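Local coordinates for protein aspartate aminotransferase, mitochondrial (Trypanosoma brucei brucei, PDB 4W5K) that probably transfers the amino group of L-aspartate to 2-oxoglutarate, using pyridoxal 5'-phosphate as cofactor, and works as a homodimer, at residues A[131-134]-A[135-139]; A[196-199]-A[200-203]. The protein carries 1 engineered substitution. All coordinates share one frame; numbering follows the deposited sequence.

How the contacts relate
Both contacts are local. Each joins consecutive residues along the last turns of one helix and its end, where a Schellman motif follows, so neither closes a loop. From the N terminus, contact 1 comes first, on helix 129-137, which links strands 120-124 and 141-149 in a beta-alpha-beta unit. Contact 2 follows on helix 189-201, which links strands 172-176 and 205-210. The two are in series and neither nest nor cross. Their centres are about 24 Å apart and their nearest atoms about 14 Å. All four strands belong to the same mixed sheet. Contact 1 borders the cofactor and the second subunit; no other protein chain of the assembly touches contact 2.

Contact 1 of 2, residues A[131-134]-A[135-139]; sequences HESI and FAKAG
His131 and Phe135 meet one turn apart on helix 129-137, the helix of a beta-alpha-beta unit in the aminotransferase fold. Their side chains lie side by side and point the same way. CD2 of His131 comes within 4.2 Å of CE2 of Phe135, and the approach to the imidazole is oblique. Phe135 has CG anti to the carbonyl carbon (chi1 -73°), and His131 has the same disposition, which sends both rings along the same flank of the helix. The imidazole lies near the bound pyridoxal 5'-phosphate, with its NE2 hydrogen-bonded to Asp209 of the cofactor pocket and its ring packed edge-to-face with Tyr128. Phe135 in turn meets Phe207 edge-to-face.

Apolar packing adds Ile134. CG2 of Ile134 lies over one face of the Phe135 ring, 4.4 Å from its CD2. Ile134 also packs on Leu104 of helix 99-110 and on Pro280 of the second subunit.

Backbone bonds hold the turn. Phe135 N donates to His131 O, Ala136 N to Glu132 O and Lys137 N to Ser133 O. The last N-H of this series, on Ala138, reaches Ile134 O at 3.3 Å with a more bent angle of 139°. Gly139 then takes positive phi, and its N bonds Ala136 O in a Schellman motif.

Carbonyl oxygens also touch side chains. CG of Lys137 rests 3.4 Å from Ser133 O. His131 O sits at the edge of the Phe135 ring, near its plane, with CD2 of Phe135 3.2 Å away.

Contact 2 of 2, residues A[196-199]-A[200-203]; sequences CDVI and KRRN
Val198 touches two arginines of the next turn and meets each in a different way. Its side chain and that of Arg202 lie side by side and point the same way, with CG1 of Val198 4.1 Å from CG of Arg202. The side chain of Arg201 instead runs obliquely across the valine. NH2 of Arg201 reaches both methyls and is 4.0 Å from CG2 of Val198.

The torsions explain the difference. Arg201 starts with CG anti to its N (chi1 174°) and bends at chi3, which brings the guanidinium back toward Val198, with CG2 of Val198 oblique to its plane. Arg202 has CG beside its N and bends at both chi2 and chi3; its end leads away from 196-199. NH1 of Arg201 forms a salt bridge with Asp165, while NH2 of Arg202 is hydrogen-bonded to Ala167 O and NZ of Lys200 to Met233 O. Val198 itself packs on Leu161 and Leu164 of helix 157-166.

Lys200 extends from another side of the helix. CB of Lys200 passes 3.6 Å from Cys196 O.

Three backbone bonds join the turns. Lys200 N donates to Cys196 O at 2.9 Å, and Arg201 N to Asp197 O at 3.0 Å. Arg202 N donates to Val198 O at 2.9 Å. Asn203 N then donates to Lys200 O, and ND2 of Asn203 is hydrogen-bonded to OE2 of Glu169. The positive phi of Asn203 completes a Schellman motif, which ends the helix of a beta-alpha-beta unit before strand 205-210.

Contact 1 of 2, residues A[131-134]-A[135-139]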
loop_
_atom_site.group_PDB
_atom_site.type_symbol
_atom_site.label_atom_id
_atom_site.label_comp_id
_atom_site.label_asym_id
_atom_site.label_seq_id
_atom_site.Cartn_x
_atom_site.Cartn_y
_atom_site.Cartn_z
ATOM N N HIS A 131 16.580 -1.041 -3.861
ATOM C CA HIS A 131 17.074 -0.818 -2.503
ATOM C C HIS A 131 17.647 0.586 -2.364
ATOM O O HIS A 131 17.453 1.249 -1.335
ATOM C CB HIS A 131 18.150 -1.848 -2.112
ATOM C CG HIS A 131 17.598 -3.130 -1.575
ATOM N ND1 HIS A 131 18.295 -4.317 -1.631
ATOM C CD2 HIS A 131 16.433 -3.405 -0.940
ATOM C CE1 HIS A 131 17.576 -5.272 -1.071
ATOM N NE2 HIS A 131 16.441 -4.749 -0.647
ATOM N N GLU A 132 18.345 1.060 -3.391
ATOM C CA GLU A 132 18.967 2.382 -3.280
ATOM C C GLU A 132 17.932 3.484 -3.036
ATOM O O GLU A 132 18.079 4.308 -2.135
ATOM C CB GLU A 132 19.776 2.719 -4.538
ATOM C CG GLU A 132 20.572 4.005 -4.361
ATOM C CD GLU A 132 21.557 4.255 -5.491
ATOM O OE1 GLU A 132 21.178 4.060 -6.662
ATOM O OE2 GLU A 132 22.716 4.633 -5.204
ATOM N N SER A 133 16.880 3.487 -3.844
ATOM C CA SER A 133 15.862 4.517 -3.731
ATOM C C SER A 133 15.056 4.398 -2.438
ATOM O O SER A 133 14.732 5.414 -1.803
ATOM C CB SER A 133 14.900 4.481 -4.921
ATOM O OG SER A 133 14.036 5.622 -4.795
ATOM N N ILE A 134 14.693 3.172 -2.081
ATOM C CA ILE A 134 13.964 2.926 -0.829
ATOM C C ILE A 134 14.692 3.581 0.331
ATOM O O ILE A 134 14.116 4.357 1.099
ATOM C CB ILE A 134 13.817 1.417 -0.541
ATOM C CG1 ILE A 134 12.841 0.757 -1.532
ATOM C CG2 ILE A 134 13.281 1.179 0.872
ATOM C CD1 ILE A 134 12.915 -0.792 -1.543
ATOM N N PHE A 135 15.984 3.293 0.449
ATOM C CA PHE A 135 16.675 3.805 1.604
ATOM C C PHE A 135 17.035 5.263 1.451
ATOM O O PHE A 135 17.085 5.957 2.446
ATOM C CB PHE A 135 17.888 2.907 1.893
ATOM C CG PHE A 135 17.470 1.577 2.473
ATOM C CD1 PHE A 135 16.934 1.526 3.765
ATOM C CD2 PHE A 135 17.534 0.401 1.718
ATOM C CE1 PHE A 135 16.500 0.333 4.304
ATOM C CE2 PHE A 135 17.115 -0.805 2.255
ATOM C CZ PHE A 135 16.596 -0.838 3.552
ATOM N N ALA A 136 17.200 5.757 0.223
ATOM C CA ALA A 136 17.396 7.195 0.038
ATOM C C ALA A 136 16.193 7.969 0.562
ATOM O O ALA A 136 16.337 8.983 1.262
ATOM C CB ALA A 136 17.637 7.534 -1.434
ATOM N N LYS A 137 14.999 7.475 0.242
ATOM C CA LYS A 137 13.764 8.138 0.708
ATOM C C LYS A 137 13.698 8.145 2.242
ATOM O O LYS A 137 13.167 9.081 2.839
ATOM C CB LYS A 137 12.521 7.445 0.123
ATOM C CG LYS A 137 12.304 7.689 -1.374
ATOM C CD LYS A 137 12.063 9.173 -1.634
ATOM C CE LYS A 137 11.872 9.466 -3.121
ATOM N NZ LYS A 137 11.647 10.921 -3.409
ATOM N N ALA A 138 14.282 7.115 2.865
ATOM C CA ALA A 138 14.317 6.976 4.325
ATOM C C ALA A 138 15.480 7.716 4.977
ATOM O O ALA A 138 15.671 7.599 6.187
ATOM C CB ALA A 138 14.389 5.508 4.713
ATOM N N GLY A 139 16.284 8.418 4.176
ATOM C CA GLY A 139 17.332 9.293 4.697
ATOM C C GLY A 139 18.703 8.647 4.769
ATOM O O GLY A 139 19.599 9.145 5.449
#

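Contact 2 of 2, residues A[196-199]-A[200-203]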
loop_
_atom_site.group_PDB
_atom_site.type_symbol
_atom_site.label_atom_id
_atom_site.label_comp_id
_atom_site.label_asym_id
_atom_site.label_seq_id
_atom_site.Cartn_x
_atom_site.Cartn_y
_atom_site.Cartn_z
ATOM N N CYS A 196 27.993 -13.421 10.380
ATOM C CA CYS A 196 27.285 -13.030 11.591
ATOM C C CYS A 196 28.248 -12.770 12.745
ATOM O O CYS A 196 27.999 -11.882 13.560
ATOM C CB CYS A 196 26.254 -14.095 11.952
ATOM S SG CYS A 196 24.912 -14.240 10.715
ATOM N N ASP A 197 29.359 -13.505 12.821
ATOM C CA ASP A 197 30.343 -13.225 13.866
ATOM C C ASP A 197 30.905 -11.812 13.719
ATOM O O ASP A 197 31.149 -11.125 14.713
ATOM C CB ASP A 197 31.490 -14.251 13.857
ATOM C CG ASP A 197 31.098 -15.574 14.510
ATOM O OD1 ASP A 197 30.067 -15.610 15.220
ATOM O OD2 ASP A 197 31.814 -16.584 14.320
ATOM N N VAL A 198 31.124 -11.375 12.485
ATOM C CA VAL A 198 31.663 -10.032 12.275
ATOM C C VAL A 198 30.611 -8.991 12.663
ATOM O O VAL A 198 30.919 -8.010 13.352
ATOM C CB VAL A 198 32.098 -9.799 10.815
ATOM C CG1 VAL A 198 32.673 -8.397 10.664
ATOM C CG2 VAL A 198 33.144 -10.852 10.371
ATOM N N ILE A 199 29.377 -9.213 12.214
ATOM C CA ILE A 199 28.263 -8.303 12.524
ATOM C C ILE A 199 28.137 -8.141 14.046
ATOM O O ILE A 199 27.999 -7.010 14.568
ATOM C CB ILE A 199 26.938 -8.819 11.893
ATOM C CG1 ILE A 199 26.978 -8.610 10.371
ATOM C CG2 ILE A 199 25.724 -8.124 12.514
ATOM C CD1 ILE A 199 25.775 -9.198 9.579
ATOM N N LYS A 200 28.207 -9.248 14.781
ATOM C CA LYS A 200 28.101 -9.153 16.243
ATOM C C LYS A 200 29.264 -8.381 16.854
ATOM O O LYS A 200 29.053 -7.478 17.679
ATOM C CB LYS A 200 28.010 -10.536 16.883
ATOM C CG LYS A 200 27.899 -10.514 18.411
ATOM C CD LYS A 200 27.886 -11.930 18.971
ATOM C CE LYS A 200 27.798 -11.956 20.498
ATOM N NZ LYS A 200 26.467 -11.457 20.993
ATOM N N ARG A 201 30.487 -8.727 16.447
ATOM C CA ARG A 201 31.695 -8.116 17.013
ATOM C C ARG A 201 31.795 -6.614 16.742
ATOM O O ARG A 201 32.282 -5.844 17.591
ATOM C CB ARG A 201 32.942 -8.818 16.471
ATOM C CG ARG A 201 34.256 -8.151 16.882
ATOM C CD ARG A 201 35.452 -9.072 16.660
ATOM N NE ARG A 201 35.460 -9.646 15.318
ATOM C CZ ARG A 201 35.843 -8.991 14.226
ATOM N NH1 ARG A 201 36.257 -7.728 14.317
ATOM N NH2 ARG A 201 35.814 -9.603 13.045
ATOM N N ARG A 202 31.356 -6.198 15.562
ATOM C CA ARG A 202 31.419 -4.783 15.193
ATOM C C ARG A 202 30.178 -4.011 15.642
ATOM O O ARG A 202 30.047 -2.816 15.346
ATOM C CB ARG A 202 31.603 -4.641 13.679
ATOM C CG ARG A 202 32.964 -5.171 13.170
ATOM C CD ARG A 202 34.107 -4.327 13.729
ATOM N NE ARG A 202 34.246 -3.053 13.020
ATOM C CZ ARG A 202 34.786 -1.953 13.536
ATOM N NH1 ARG A 202 35.226 -1.932 14.797
ATOM N NH2 ARG A 202 34.873 -0.857 12.792
ATOM N N ASN A 203 29.293 -4.689 16.373
ATOM C CA ASN A 203 28.040 -4.095 16.866
ATOM C C ASN A 203 27.214 -3.488 15.735
ATOM O O ASN A 203 26.565 -2.424 15.914
ATOM C CB ASN A 203 28.328 -3.040 17.948
ATOM C CG ASN A 203 29.020 -3.634 19.170
ATOM O OD1 ASN A 203 28.505 -4.568 19.794
ATOM N ND2 ASN A 203 30.208 -3.121 19.492
#